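Local coordinates for probable chemoreceptor (Methyl-accepting chemotaxis) transmembrane protein (Rhizobium meliloti, PDB 6D8V), which probably senses quaternary ammonium compounds such as 1,1-dimethyl-prolinium through its sensory domain and so guides bacterial chemotaxis, at residues Y102-Q112 and G144-T152. Numbering follows the deposited sequence.
With PBE (1,1-dimethyl-prolinium), chain C.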
# COMPACT_ATOMS: atom_id res chain seq x y z
N TYR A 102 4.41 -0.45 16.48
CA TYR A 102 4.47 -0.99 15.12
C TYR A 102 4.65 -2.50 15.17
O TYR A 102 5.73 -2.98 15.53
CB TYR A 102 5.59 -0.33 14.33
CG TYR A 102 5.69 -0.81 12.90
CD1 TYR A 102 4.56 -1.25 12.22
CD2 TYR A 102 6.91 -0.82 12.24
CE1 TYR A 102 4.65 -1.68 10.92
CE2 TYR A 102 7.00 -1.25 10.93
CZ TYR A 102 5.87 -1.69 10.28
OH TYR A 102 5.97 -2.12 8.97
N TRP A 103 3.61 -3.24 14.80
CA TRP A 103 3.72 -4.67 14.56
C TRP A 103 4.04 -4.91 13.09
O TRP A 103 3.37 -4.36 12.21
CB TRP A 103 2.42 -5.39 14.94
CG TRP A 103 2.14 -5.41 16.42
CD1 TRP A 103 1.29 -4.60 17.10
CD2 TRP A 103 2.72 -6.30 17.38
NE1 TRP A 103 1.29 -4.93 18.44
CE2 TRP A 103 2.16 -5.97 18.63
CE3 TRP A 103 3.65 -7.34 17.31
CZ2 TRP A 103 2.51 -6.64 19.80
CZ3 TRP A 103 3.98 -8.01 18.48
CH2 TRP A 103 3.42 -7.65 19.70
N SER A 104 5.05 -5.73 12.83
CA SER A 104 5.51 -6.00 11.48
C SER A 104 6.01 -7.43 11.40
O SER A 104 6.16 -8.12 12.42
CB SER A 104 6.61 -5.03 11.07
OG SER A 104 7.73 -5.14 11.94
N LYS A 105 6.28 -7.88 10.19
CA LYS A 105 6.91 -9.18 9.98
C LYS A 105 8.42 -9.02 9.87
O LYS A 105 8.93 -7.98 9.42
CB LYS A 105 6.36 -9.87 8.74
CG LYS A 105 4.85 -9.94 8.71
CD LYS A 105 4.34 -11.32 8.36
CE LYS A 105 2.83 -11.31 8.30
NZ LYS A 105 2.35 -10.34 7.27
N ASP A 106 9.13 -10.04 10.30
CA ASP A 106 10.57 -10.06 10.25
C ASP A 106 11.02 -10.95 9.09
O ASP A 106 10.20 -11.35 8.25
CB ASP A 106 11.12 -10.54 11.60
CG ASP A 106 10.77 -11.99 11.88
OD1 ASP A 106 9.94 -12.55 11.14
OD2 ASP A 106 11.34 -12.57 12.83
N ARG A 107 12.32 -11.27 9.04
CA ARG A 107 12.85 -12.05 7.92
C ARG A 107 12.27 -13.45 7.87
O ARG A 107 12.19 -14.04 6.79
CB ARG A 107 14.38 -12.14 8.02
CG ARG A 107 15.06 -10.98 8.71
CD ARG A 107 15.34 -11.28 10.17
NE ARG A 107 16.20 -10.27 10.77
CZ ARG A 107 17.52 -10.36 10.85
NH1 ARG A 107 18.14 -11.43 10.37
NH2 ARG A 107 18.23 -9.39 11.41
N ASN A 108 11.89 -14.02 9.02
CA ASN A 108 11.46 -15.40 9.10
C ASN A 108 9.95 -15.57 9.05
O ASN A 108 9.46 -16.69 9.22
CB ASN A 108 11.99 -16.06 10.38
CG ASN A 108 13.49 -15.89 10.55
OD1 ASN A 108 14.28 -16.57 9.89
ND2 ASN A 108 13.88 -15.01 11.46
N GLY A 109 9.20 -14.49 8.84
CA GLY A 109 7.75 -14.57 8.80
C GLY A 109 7.06 -14.59 10.14
O GLY A 109 5.99 -15.18 10.27
N ASN A 110 7.66 -13.99 11.17
CA ASN A 110 7.07 -13.87 12.49
C ASN A 110 6.81 -12.39 12.79
O ASN A 110 7.24 -11.50 12.05
CB ASN A 110 7.97 -14.50 13.56
CG ASN A 110 7.77 -16.01 13.68
OD1 ASN A 110 8.46 -16.79 13.01
ND2 ASN A 110 6.83 -16.42 14.52
N ILE A 111 6.07 -12.13 13.86
CA ILE A 111 5.60 -10.78 14.19
C ILE A 111 6.46 -10.21 15.30
O ILE A 111 6.73 -10.88 16.30
CB ILE A 111 4.12 -10.77 14.60
CG1 ILE A 111 3.29 -11.57 13.59
CG2 ILE A 111 3.62 -9.34 14.70
CD1 ILE A 111 2.95 -12.99 14.06
N GLN A 112 6.88 -8.96 15.13
CA GLN A 112 7.72 -8.28 16.10
C GLN A 112 7.17 -6.89 16.36
O GLN A 112 6.49 -6.30 15.50
CB GLN A 112 9.16 -8.17 15.63
CG GLN A 112 9.26 -7.46 14.30
CD GLN A 112 10.69 -7.23 13.86
OE1 GLN A 112 11.56 -8.08 14.06
NE2 GLN A 112 10.94 -6.07 13.27
N GLY A 144 10.78 1.25 10.31
CA GLY A 144 10.72 0.44 11.52
C GLY A 144 10.72 -1.05 11.28
O GLY A 144 10.70 -1.81 12.25
N THR A 145 10.72 -1.49 10.03
CA THR A 145 10.70 -2.92 9.74
C THR A 145 12.02 -3.56 10.15
O THR A 145 13.08 -2.93 10.13
CB THR A 145 10.43 -3.16 8.25
OG1 THR A 145 11.42 -2.49 7.46
CG2 THR A 145 9.06 -2.62 7.88
N ASP A 146 11.94 -4.83 10.55
CA ASP A 146 13.13 -5.60 10.87
C ASP A 146 14.17 -5.42 9.78
O ASP A 146 15.22 -4.80 9.98
CB ASP A 146 12.78 -7.09 11.02
CG ASP A 146 14.00 -7.95 11.25
OD1 ASP A 146 15.09 -7.40 11.52
OD2 ASP A 146 13.87 -9.19 11.16
N VAL A 147 13.86 -5.93 8.60
CA VAL A 147 14.72 -5.77 7.44
C VAL A 147 14.09 -4.72 6.54
O VAL A 147 12.86 -4.68 6.39
CB VAL A 147 14.92 -7.11 6.72
CG1 VAL A 147 15.18 -6.89 5.25
CG2 VAL A 147 16.06 -7.87 7.37
N PRO A 148 14.89 -3.83 5.95
CA PRO A 148 14.35 -2.84 5.02
C PRO A 148 13.43 -3.49 3.99
O PRO A 148 13.79 -4.48 3.35
CB PRO A 148 15.61 -2.25 4.37
CG PRO A 148 16.69 -2.45 5.38
CD PRO A 148 16.35 -3.71 6.12
N THR A 149 12.24 -2.92 3.84
CA THR A 149 11.26 -3.49 2.93
C THR A 149 10.43 -2.37 2.32
O THR A 149 10.02 -1.44 3.01
CB THR A 149 10.35 -4.51 3.64
OG1 THR A 149 9.88 -3.95 4.87
CG2 THR A 149 11.10 -5.80 3.93
N THR A 150 10.18 -2.47 1.02
CA THR A 150 9.40 -1.48 0.29
C THR A 150 7.91 -1.82 0.35
O THR A 150 7.50 -2.92 -0.01
CB THR A 150 9.88 -1.40 -1.15
OG1 THR A 150 9.86 -2.72 -1.72
CG2 THR A 150 11.30 -0.88 -1.21
N MET A 151 7.11 -0.86 0.80
CA MET A 151 5.70 -1.12 1.07
C MET A 151 4.88 0.12 0.74
O MET A 151 5.41 1.23 0.62
CB MET A 151 5.47 -1.49 2.53
CG MET A 151 5.86 -0.35 3.45
SD MET A 151 5.67 -0.70 5.20
CE MET A 151 6.69 -2.16 5.38
N THR A 152 3.57 -0.09 0.59
CA THR A 152 2.58 0.97 0.53
C THR A 152 1.71 0.89 1.78
O THR A 152 1.47 -0.20 2.31
CB THR A 152 1.70 0.83 -0.72
OG1 THR A 152 0.84 1.97 -0.82
CG2 THR A 152 0.86 -0.42 -0.63
N PBE C . 5.62 2.38 9.19
CD PBE C . 4.51 3.05 9.04
CA PBE C . 6.61 3.26 8.45
CB PBE C . 6.19 4.70 8.96
CG PBE C . 4.95 4.63 9.15
CE PBE C . 5.94 2.25 10.63
CF PBE C . 5.51 1.06 8.54
C PBE C . 8.01 3.00 8.68
O PBE C . 8.86 3.88 8.38
OXT PBE C . 8.40 1.90 9.15
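Tyr102 meets Gly144 and Thr145 beside the bound 1,1-dimethyl-prolinium. The backbone from Gly144 C to Thr145 N lies at the ring edge, in its plane. The hydroxyl reaches the Thr145 methyl, with OH 3.3 Å from CG2, and Met151 CE is also near it. With CG anti to the backbone N (chi1 -178°), the ring extends between the ligand methyl and Ser104 CB. One face carries the ligand methyl CE over its centre, 3.5 Å above the plane. The opposite face rests on Ser104 CB, offset toward the rim. This aromatic face against a quaternary ammonium methyl is consistent with a cation-pi interaction. Met151 SD approaches the other ligand methyl, CF. Gly144 N donates a hydrogen bond to the carboxylate OXT of the ligand at 2.7 Å.

Farther from the pocket, a salt bridge joins Arg107 to Asp146. Arg107 NE donates to Asp146 OD1 at 3.2 Å (164°), on the syn side of the carboxylate. The guanidinium and carboxylate planes are nearly coplanar, 25° apart. Val147 CG2 packs on Arg107 CG at 3.5 Å. Gln112 lays its amide across Asp146 CB, while its NE2 is hydrogen-bonded to Ser114 OG.

Within the hairpin, Asp106 OD1 accepts the backbone N of Asn110 at 2.7 Å, bridging the type I turn from Asp106 to Gly109. In the facing loop, Thr145 OG1 donates to Val147 O at 2.8 Å.

The contact lies in the first PDC sensor (Cache) domain. It sets the hairpin of strands 101-105 and 111-115 against the loop that links strands 140-142 and 149-160 of the same antiparallel sheet.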